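Local structure of alcohol oxidase (Myceliophthora thermophila, 6F74) at residues 186-191 against 260-265; 203-208 against 299-304; 316-321 against 401-406. The protein binds FAD and probably catalyses the oxygen-dependent oxidation of an alcohol or related substrate, as a flavoprotein oxidase of the vanillyl-alcohol oxidase type. All coordinates share one frame; numbering follows the deposited sequence.

How the interactions relate
Interactions 1 and 2 are neighbours in the FAD-binding region, their centres about 6 Å apart, and they share one antiparallel sheet, in which strands 260-266 and 296-306 lie side by side. Interaction 2 is a buried pairing of two of its strands, a ladder of backbone bonds with isoleucines on one face and two stacked histidines on the other. Interaction 1 is partly buried and tacks a loop to that sheet through a carboxylate. Interaction 3, with its centre about 44 Å from that of interaction 2, joins the edge strand of a different, seven-stranded sheet to its neighbour, apolar on the face turned to a helix and exposed at an arginine.

Interaction 1. Residues 186-191 against 260-265; sequences KKYTSA and VLEAQI
Tyr-188 and Ser-190 ride on a loop whose residues 188-191 run 28° from the direction of 261-264, the nearest CA atoms being those of Ser-190 and Glu-262, 7.6 Å apart. No backbone ladder forms; a loop of the FAD-binding region is tied instead to an antiparallel sheet by the carboxylate of Glu-262. The oxygen OE1 of Glu-262 accepts two hydroxyls, from Ser-190 OG at 2.6 Å on its syn lone pair and from Tyr-188 OH at 2.6 Å on the anti side, 31° out of the carboxylate plane. Asn-276 of the adjoining strand adds a further bond to OE1, a concentration of donors that would probably favour the ionised acid. CG of Tyr-188, anti to the backbone N, carries the ring toward Glu-262, where ring and carboxylate planes stand nearly at right angles. One ring face receives a CH-pi contact from Leu-261, whose CD1 sits over the centre at 3.8 Å from the centroid. Farther along, Gln-264 NE2, which is bonded to Thr-274, borders the methyl of Ala-191. The second carboxylate oxygen completes the grip: Glu-262 OE2 takes the backbone N-H of Ala-191 on its syn lone pair at 2.9 Å, with an N-H...O angle of 164°.

Interaction 2. Residues 203-208 against 299-304; sequences AIHIDG and SQHIKV
Ile-204 and Ile-302 form a hydrogen-bonded antiparallel pair in the sheet of the FAD-binding region, each N bonding the other's O at 3.0 Å, and the ladder goes on to Ile-206 and Gln-300. There the bond from Ile-206 N to Gln-300 O is 2.8 Å long, its donor nearly along the C=O axis. Apolar contacts fill the face bearing the isoleucines: Ile-206 CD1 meets Ile-302 CD1 at 3.8 Å, and Ile-204 CG1 meets Val-304 CG1 at 3.7 Å, the latter two side chains crossing at about a right angle. Aromatic contact takes the other face. CG of His-205, anti to the backbone N (chi1 -172°), carries the imidazole to an offset stack with His-301, centroids 4.0 Å apart and planes at 21°, with His-301 CE1 over the centre of the His-205 ring. A water lies 2.8 Å from His-205 NE2 and 2.7 Å from Ser-299 OG. An alanine in place of His-205 would probably leave the His-301 ring without its stacking partner and the water without its link to strand 203-208. Strand 179-185 holds the other edge of 203-208, strand 296-306, which carries the FAD-binding Val-297, is bordered by 260-266, and helix 212-221 packs Val-215 and Val-218 against the isoleucine face.

Interaction 3. Residues 316-321 against 401-406; sequences LAIAPR and DKLVIT
Ile-318 and Ile-405 face each other as a non-hydrogen-bonded pair where strand 403-412, outermost in a seven-stranded antiparallel sheet, runs beside strand 311-320. The flanking pairs Ala-317 with Thr-406 and Ala-319 with Val-404 are each closed by two backbone bonds, the shortest from Val-404 N to Ala-319 O at 2.8 Å. Beneath the ladder, Ile-318 CG2 meets Leu-403 CD1 at 3.7 Å in an oblique crossing, and Leu-316 CD1 lies 3.9 Å from Ile-405 CG2, those two side chains side by side and pointing the same way. The contact thus joins the edge strand to its neighbour, and helix 328-346 covers their apolar face, with Leu-330 on Ile-318 and Ala-333 on Leu-403. On the other face Ala-317 CB touches Thr-406 OG1.

Beyond the paired strands, Arg-321 reaches across the turn that leads into strand 403-412. Its backbone N makes a weak bond to Lys-402 O. From there CB and CG both pass over that same Lys-402 O, each at 3.5 Å. The chain then continues extended (chi2 -164°, chi3 -169°), bringing CD within 3.4 Å of Asp-401 O, and NE lies near the same carbonyl. CZ comes next, close to Leu-403 O and Val-404 CG2. At the tip, NH2 is hydrogen-bonded to Glu-400 O, just before the second segment, and also lies near Leu-403 O. Main-chain carbonyls thus lie close to NE and NH2, and a methyl covers part of one guanidinium face, where Val-404 CG2 sits toward the rim, 3.8 Å from Arg-321 NH1.

Interaction 1. Residues 186-191 against 260-265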
loop_
_atom_site.group_PDB
_atom_site.type_symbol
_atom_site.label_atom_id
_atom_site.label_comp_id
_atom_site.label_asym_id
_atom_site.label_seq_id
_atom_site.Cartn_x
_atom_site.Cartn_y
_atom_site.Cartn_z
ATOM N N LYS A 186 -16.654 10.347 -20.926
ATOM C CA LYS A 186 -17.206 9.220 -21.704
ATOM C C LYS A 186 -16.145 8.631 -22.640
ATOM O O LYS A 186 -16.069 7.416 -22.841
ATOM C CB LYS A 186 -18.455 9.630 -22.494
ATOM C CG LYS A 186 -19.101 8.468 -23.242
ATOM C CD LYS A 186 -20.361 8.879 -24.020
ATOM C CE LYS A 186 -20.072 9.066 -25.508
ATOM N NZ LYS A 186 -21.185 9.596 -26.374
ATOM N N LYS A 187 -15.318 9.511 -23.193
ATOM C CA LYS A 187 -14.195 9.121 -24.048
ATOM C C LYS A 187 -12.972 9.863 -23.518
ATOM O O LYS A 187 -13.010 11.075 -23.332
ATOM C CB LYS A 187 -14.498 9.485 -25.505
ATOM C CG LYS A 187 -15.705 8.795 -26.175
ATOM C CD LYS A 187 -15.987 9.524 -27.500
ATOM C CE LYS A 187 -17.118 8.929 -28.319
ATOM N NZ LYS A 187 -17.026 7.458 -28.504
ATOM N N TYR A 188 -11.916 9.122 -23.196
ATOM C CA TYR A 188 -10.674 9.746 -22.718
ATOM C C TYR A 188 -10.227 10.901 -23.614
ATOM O O TYR A 188 -10.060 10.721 -24.815
ATOM C CB TYR A 188 -9.579 8.691 -22.678
ATOM C CG TYR A 188 -8.158 9.174 -22.497
ATOM C CD1 TYR A 188 -7.805 10.069 -21.494
ATOM C CD2 TYR A 188 -7.150 8.684 -23.323
ATOM C CE1 TYR A 188 -6.489 10.480 -21.329
ATOM C CE2 TYR A 188 -5.835 9.081 -23.168
ATOM C CZ TYR A 188 -5.505 9.966 -22.186
ATOM O OH TYR A 188 -4.185 10.344 -22.077
ATOM N N THR A 189 -10.000 12.056 -22.984
ATOM C CA THR A 189 -9.555 13.289 -23.640
ATOM C C THR A 189 -8.289 13.746 -22.925
ATOM O O THR A 189 -8.313 14.090 -21.756
ATOM C CB THR A 189 -10.633 14.385 -23.571
ATOM O OG1 THR A 189 -11.839 13.860 -24.094
ATOM C CG2 THR A 189 -10.229 15.632 -24.389
ATOM N N SER A 190 -7.179 13.713 -23.660
ATOM C CA SER A 190 -5.857 13.960 -23.122
ATOM C C SER A 190 -5.559 15.457 -23.143
ATOM O O SER A 190 -5.902 16.158 -24.099
ATOM C CB SER A 190 -4.800 13.196 -23.924
ATOM O OG SER A 190 -3.492 13.692 -23.652
ATOM N N ALA A 191 -4.853 15.908 -22.105
ATOM C CA ALA A 191 -4.365 17.271 -21.998
ATOM C C ALA A 191 -3.479 17.714 -23.157
ATOM O O ALA A 191 -3.445 18.903 -23.469
ATOM C CB ALA A 191 -3.629 17.457 -20.671
ATOM N N VAL A 260 -3.212 4.169 -15.388
ATOM C CA VAL A 260 -2.825 5.569 -15.518
ATOM C C VAL A 260 -2.550 5.892 -16.987
ATOM O O VAL A 260 -1.656 5.328 -17.599
ATOM C CB VAL A 260 -1.589 5.914 -14.655
ATOM C CG1 VAL A 260 -1.260 7.407 -14.739
ATOM C CG2 VAL A 260 -1.811 5.533 -13.199
ATOM N N LEU A 261 -3.333 6.821 -17.525
ATOM C CA LEU A 261 -3.217 7.259 -18.920
ATOM C C LEU A 261 -2.296 8.454 -19.091
ATOM O O LEU A 261 -1.607 8.577 -20.116
ATOM C CB LEU A 261 -4.590 7.632 -19.439
ATOM C CG LEU A 261 -5.543 6.447 -19.592
ATOM C CD1 LEU A 261 -6.981 6.942 -19.668
ATOM C CD2 LEU A 261 -5.133 5.596 -20.815
ATOM N N GLU A 262 -2.335 9.353 -18.109
ATOM C CA GLU A 262 -1.464 10.510 -18.035
ATOM C C GLU A 262 -1.516 11.123 -16.653
ATOM O O GLU A 262 -2.360 10.736 -15.823
ATOM C CB GLU A 262 -1.850 11.569 -19.089
ATOM C CG GLU A 262 -3.203 12.213 -18.975
ATOM C CD GLU A 262 -3.491 13.112 -20.164
ATOM O OE1 GLU A 262 -3.379 12.641 -21.304
ATOM O OE2 GLU A 262 -3.789 14.318 -19.964
ATOM N N ALA A 263 -0.604 12.070 -16.414
ATOM C CA ALA A 263 -0.543 12.799 -15.153
ATOM C C ALA A 263 -0.070 14.240 -15.394
ATOM O O ALA A 263 0.631 14.515 -16.359
ATOM C CB ALA A 263 0.396 12.086 -14.178
ATOM N N GLN A 264 -0.453 15.131 -14.489
ATOM C CA GLN A 264 0.183 16.423 -14.349
ATOM C C GLN A 264 1.052 16.300 -13.108
ATOM O O GLN A 264 0.606 15.781 -12.087
ATOM C CB GLN A 264 -0.847 17.526 -14.160
ATOM C CG GLN A 264 -1.758 17.808 -15.361
ATOM C CD GLN A 264 -0.993 18.304 -16.548
ATOM O OE1 GLN A 264 -0.243 19.265 -16.460
ATOM N NE2 GLN A 264 -1.174 17.654 -17.676
ATOM N N ILE A 265 2.303 16.748 -13.242
ATOM C CA ILE A 265 3.312 16.586 -12.224
ATOM C C ILE A 265 4.132 17.858 -12.113
ATOM O O ILE A 265 4.601 18.378 -13.139
ATOM C CB ILE A 265 4.269 15.423 -12.552
ATOM C CG1 ILE A 265 3.486 14.108 -12.696
ATOM C CG2 ILE A 265 5.298 15.265 -11.444
ATOM C CD1 ILE A 265 4.312 12.917 -13.129
#

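Interaction 2. Residues 203-208 against 299-304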
loop_
_atom_site.group_PDB
_atom_site.type_symbol
_atom_site.label_atom_id
_atom_site.label_comp_id
_atom_site.label_asym_id
_atom_site.label_seq_id
_atom_site.Cartn_x
_atom_site.Cartn_y
_atom_site.Cartn_z
ATOM N N ALA A 203 -12.843 7.433 -19.226
ATOM C CA ALA A 203 -11.844 7.757 -18.218
ATOM C C ALA A 203 -12.398 8.577 -17.062
ATOM O O ALA A 203 -13.515 9.110 -17.152
ATOM C CB ALA A 203 -10.670 8.451 -18.850
ATOM N N ILE A 204 -11.618 8.636 -15.970
ATOM C CA ILE A 204 -11.862 9.590 -14.901
ATOM C C ILE A 204 -10.643 10.499 -14.737
ATOM O O ILE A 204 -9.508 10.014 -14.608
ATOM C CB ILE A 204 -12.303 8.917 -13.582
ATOM C CG1 ILE A 204 -13.678 8.269 -13.781
ATOM C CG2 ILE A 204 -12.379 9.948 -12.467
ATOM C CD1 ILE A 204 -14.342 7.642 -12.554
ATOM N N HIS A 205 -10.890 11.816 -14.774
ATOM C CA HIS A 205 -9.883 12.812 -14.434
ATOM C C HIS A 205 -9.891 12.973 -12.927
ATOM O O HIS A 205 -10.809 13.559 -12.352
ATOM C CB HIS A 205 -10.163 14.146 -15.140
ATOM C CG HIS A 205 -9.055 15.152 -14.981
ATOM N ND1 HIS A 205 -9.137 16.450 -15.432
ATOM C CD2 HIS A 205 -7.881 15.059 -14.317
ATOM C CE1 HIS A 205 -8.033 17.095 -15.111
ATOM N NE2 HIS A 205 -7.254 16.275 -14.430
ATOM N N ILE A 206 -8.884 12.405 -12.274
ATOM C CA ILE A 206 -8.767 12.575 -10.841
ATOM C C ILE A 206 -7.933 13.825 -10.617
ATOM O O ILE A 206 -6.705 13.746 -10.608
ATOM C CB ILE A 206 -8.130 11.351 -10.171
ATOM C CG1 ILE A 206 -8.860 10.070 -10.605
ATOM C CG2 ILE A 206 -8.166 11.504 -8.654
ATOM C CD1 ILE A 206 -8.196 8.777 -10.133
ATOM N N ASP A 207 -8.603 14.971 -10.435
ATOM C CA ASP A 207 -7.964 16.280 -10.402
ATOM C C ASP A 207 -7.717 16.697 -8.964
ATOM O O ASP A 207 -8.267 17.671 -8.475
ATOM C CB ASP A 207 -8.835 17.313 -11.154
ATOM C CG ASP A 207 -8.053 18.534 -11.614
ATOM O OD1 ASP A 207 -6.820 18.660 -11.328
ATOM O OD2 ASP A 207 -8.695 19.387 -12.278
ATOM N N GLY A 208 -6.860 15.938 -8.285
ATOM C CA GLY A 208 -6.525 16.202 -6.893
ATOM C C GLY A 208 -6.050 14.939 -6.197
ATOM O O GLY A 208 -6.135 13.845 -6.750
ATOM N N SER A 299 -2.403 15.421 -10.582
ATOM C CA SER A 299 -3.604 14.812 -11.129
ATOM C C SER A 299 -3.222 13.595 -11.951
ATOM O O SER A 299 -2.104 13.499 -12.443
ATOM C CB SER A 299 -4.342 15.823 -12.009
ATOM O OG SER A 299 -3.705 15.908 -13.265
ATOM N N GLN A 300 -4.157 12.671 -12.113
ATOM C CA GLN A 300 -4.005 11.612 -13.116
ATOM C C GLN A 300 -5.336 11.424 -13.824
ATOM O O GLN A 300 -6.420 11.757 -13.312
ATOM C CB GLN A 300 -3.553 10.260 -12.509
ATOM C CG GLN A 300 -2.120 10.232 -11.926
ATOM C CD GLN A 300 -1.750 8.925 -11.196
ATOM O OE1 GLN A 300 -2.627 8.213 -10.713
ATOM N NE2 GLN A 300 -0.457 8.602 -11.151
ATOM N N HIS A 301 -5.233 10.900 -15.034
ATOM C CA HIS A 301 -6.376 10.348 -15.726
ATOM C C HIS A 301 -6.236 8.823 -15.662
ATOM O O HIS A 301 -5.157 8.310 -15.956
ATOM C CB HIS A 301 -6.375 10.777 -17.185
ATOM C CG HIS A 301 -6.718 12.213 -17.416
ATOM N ND1 HIS A 301 -6.024 13.265 -16.851
ATOM C CD2 HIS A 301 -7.640 12.765 -18.237
ATOM C CE1 HIS A 301 -6.523 14.412 -17.302
ATOM N NE2 HIS A 301 -7.513 14.136 -18.137
ATOM N N ILE A 302 -7.316 8.109 -15.306
ATOM C CA ILE A 302 -7.341 6.645 -15.296
ATOM C C ILE A 302 -8.352 6.088 -16.296
ATOM O O ILE A 302 -9.423 6.656 -16.477
ATOM C CB ILE A 302 -7.659 6.044 -13.897
ATOM C CG1 ILE A 302 -8.954 6.624 -13.325
ATOM C CG2 ILE A 302 -6.485 6.265 -12.947
ATOM C CD1 ILE A 302 -9.544 5.835 -12.172
ATOM N N LYS A 303 -8.012 4.955 -16.911
ATOM C CA LYS A 303 -8.987 4.146 -17.641
ATOM C C LYS A 303 -10.077 3.721 -16.681
ATOM O O LYS A 303 -9.802 3.369 -15.517
ATOM C CB LYS A 303 -8.354 2.872 -18.190
ATOM C CG LYS A 303 -7.323 3.068 -19.251
ATOM C CD LYS A 303 -6.771 1.721 -19.716
ATOM C CE LYS A 303 -5.510 1.862 -20.561
ATOM N NZ LYS A 303 -4.560 0.701 -20.216
ATOM N N VAL A 304 -11.314 3.778 -17.151
ATOM C CA VAL A 304 -12.430 3.120 -16.460
ATOM C C VAL A 304 -13.119 2.209 -17.460
ATOM O O VAL A 304 -13.002 2.395 -18.671
ATOM C CB VAL A 304 -13.392 4.091 -15.745
ATOM C CG1 VAL A 304 -12.649 4.763 -14.613
ATOM C CG2 VAL A 304 -14.005 5.120 -16.682
HETATM O O HOH W 1 -5.045 17.968 -14.462
#

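Interaction 3. Residues 316-321 against 401-406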
loop_
_atom_site.group_PDB
_atom_site.type_symbol
_atom_site.label_atom_id
_atom_site.label_comp_id
_atom_site.label_asym_id
_atom_site.label_seq_id
_atom_site.Cartn_x
_atom_site.Cartn_y
_atom_site.Cartn_z
ATOM N N LEU A 316 -14.832 -19.391 1.073
ATOM C CA LEU A 316 -14.302 -20.704 1.460
ATOM C C LEU A 316 -13.734 -20.609 2.849
ATOM O O LEU A 316 -13.056 -19.656 3.145
ATOM C CB LEU A 316 -13.180 -21.161 0.510
ATOM C CG LEU A 316 -12.481 -22.513 0.817
ATOM C CD1 LEU A 316 -13.412 -23.694 0.566
ATOM C CD2 LEU A 316 -11.230 -22.656 -0.029
ATOM N N ALA A 317 -13.968 -21.613 3.673
ATOM C CA ALA A 317 -13.381 -21.670 4.989
ATOM C C ALA A 317 -12.991 -23.099 5.319
ATOM O O ALA A 317 -13.735 -24.042 5.034
ATOM C CB ALA A 317 -14.342 -21.129 6.031
ATOM N N ILE A 318 -11.820 -23.229 5.914
ATOM C CA ILE A 318 -11.191 -24.516 6.191
ATOM C C ILE A 318 -10.684 -24.478 7.622
ATOM O O ILE A 318 -9.938 -23.563 7.975
ATOM C CB ILE A 318 -9.954 -24.771 5.291
ATOM C CG1 ILE A 318 -10.284 -24.549 3.819
ATOM C CG2 ILE A 318 -9.391 -26.152 5.559
ATOM C CD1 ILE A 318 -9.107 -24.603 2.886
ATOM N N ALA A 319 -11.039 -25.487 8.402
ATOM C CA ALA A 319 -10.548 -25.611 9.756
ATOM C C ALA A 319 -10.213 -27.047 10.078
ATOM O O ALA A 319 -10.842 -27.944 9.514
ATOM C CB ALA A 319 -11.611 -25.139 10.740
ATOM N N PRO A 320 -9.263 -27.270 11.020
ATOM C CA PRO A 320 -8.940 -28.600 11.487
ATOM C C PRO A 320 -10.088 -29.251 12.197
ATOM O O PRO A 320 -10.799 -28.586 12.926
ATOM C CB PRO A 320 -7.799 -28.380 12.493
ATOM C CG PRO A 320 -7.809 -26.971 12.849
ATOM C CD PRO A 320 -8.399 -26.258 11.646
ATOM N N ARG A 321 -10.294 -30.530 11.952
ATOM C CA ARG A 321 -11.121 -31.334 12.846
ATOM C C ARG A 321 -10.373 -31.557 14.126
ATOM O O ARG A 321 -10.977 -31.652 15.164
ATOM C CB ARG A 321 -11.474 -32.696 12.231
ATOM C CG ARG A 321 -12.399 -32.578 11.045
ATOM C CD ARG A 321 -13.041 -33.914 10.710
ATOM N NE ARG A 321 -13.689 -33.747 9.414
ATOM C CZ ARG A 321 -14.950 -33.358 9.206
ATOM N NH1 ARG A 321 -15.784 -33.114 10.226
ATOM N NH2 ARG A 321 -15.396 -33.227 7.958
ATOM N N ASP A 401 -12.259 -35.864 5.305
ATOM C CA ASP A 401 -12.126 -36.614 6.552
ATOM C C ASP A 401 -11.275 -35.926 7.611
ATOM O O ASP A 401 -11.427 -36.229 8.776
ATOM C CB ASP A 401 -11.566 -38.013 6.256
ATOM C CG ASP A 401 -12.503 -38.826 5.372
ATOM O OD1 ASP A 401 -13.660 -38.355 5.204
ATOM O OD2 ASP A 401 -12.099 -39.884 4.821
ATOM N N LYS A 402 -10.389 -35.026 7.199
ATOM C CA LYS A 402 -9.368 -34.422 8.047
ATOM C C LYS A 402 -9.683 -32.979 8.474
ATOM O O LYS A 402 -9.252 -32.540 9.540
ATOM C CB LYS A 402 -8.021 -34.487 7.302
ATOM C CG LYS A 402 -7.670 -35.902 6.810
ATOM C CD LYS A 402 -6.238 -36.072 6.301
ATOM C CE LYS A 402 -5.652 -37.467 6.593
ATOM N NZ LYS A 402 -6.441 -38.650 6.073
ATOM N N LEU A 403 -10.467 -32.266 7.660
ATOM C CA LEU A 403 -10.797 -30.861 7.873
ATOM C C LEU A 403 -12.282 -30.591 7.689
ATOM O O LEU A 403 -12.955 -31.297 6.941
ATOM C CB LEU A 403 -10.016 -29.995 6.896
ATOM C CG LEU A 403 -8.503 -30.209 6.829
ATOM C CD1 LEU A 403 -7.852 -29.460 5.718
ATOM C CD2 LEU A 403 -7.831 -29.778 8.131
ATOM N N VAL A 404 -12.792 -29.583 8.395
ATOM C CA VAL A 404 -14.133 -29.048 8.155
ATOM C C VAL A 404 -14.039 -27.940 7.105
ATOM O O VAL A 404 -13.331 -26.950 7.302
ATOM C CB VAL A 404 -14.748 -28.476 9.438
ATOM C CG1 VAL A 404 -16.166 -27.956 9.174
ATOM C CG2 VAL A 404 -14.733 -29.528 10.566
ATOM N N ILE A 405 -14.742 -28.098 5.999
ATOM C CA ILE A 405 -14.636 -27.209 4.843
ATOM C C ILE A 405 -16.023 -26.712 4.445
ATOM O O ILE A 405 -16.916 -27.508 4.258
ATOM C CB ILE A 405 -14.003 -27.934 3.637
ATOM C CG1 ILE A 405 -12.542 -28.253 3.929
ATOM C CG2 ILE A 405 -14.073 -27.078 2.366
ATOM C CD1 ILE A 405 -11.923 -29.262 2.986
ATOM N N THR A 406 -16.170 -25.405 4.295
ATOM C CA THR A 406 -17.427 -24.803 3.919
ATOM C C THR A 406 -17.183 -23.930 2.720
ATOM O O THR A 406 -16.124 -23.312 2.582
ATOM C CB THR A 406 -18.062 -23.956 5.039
ATOM O OG1 THR A 406 -17.111 -23.027 5.545
ATOM C CG2 THR A 406 -18.535 -24.837 6.163
#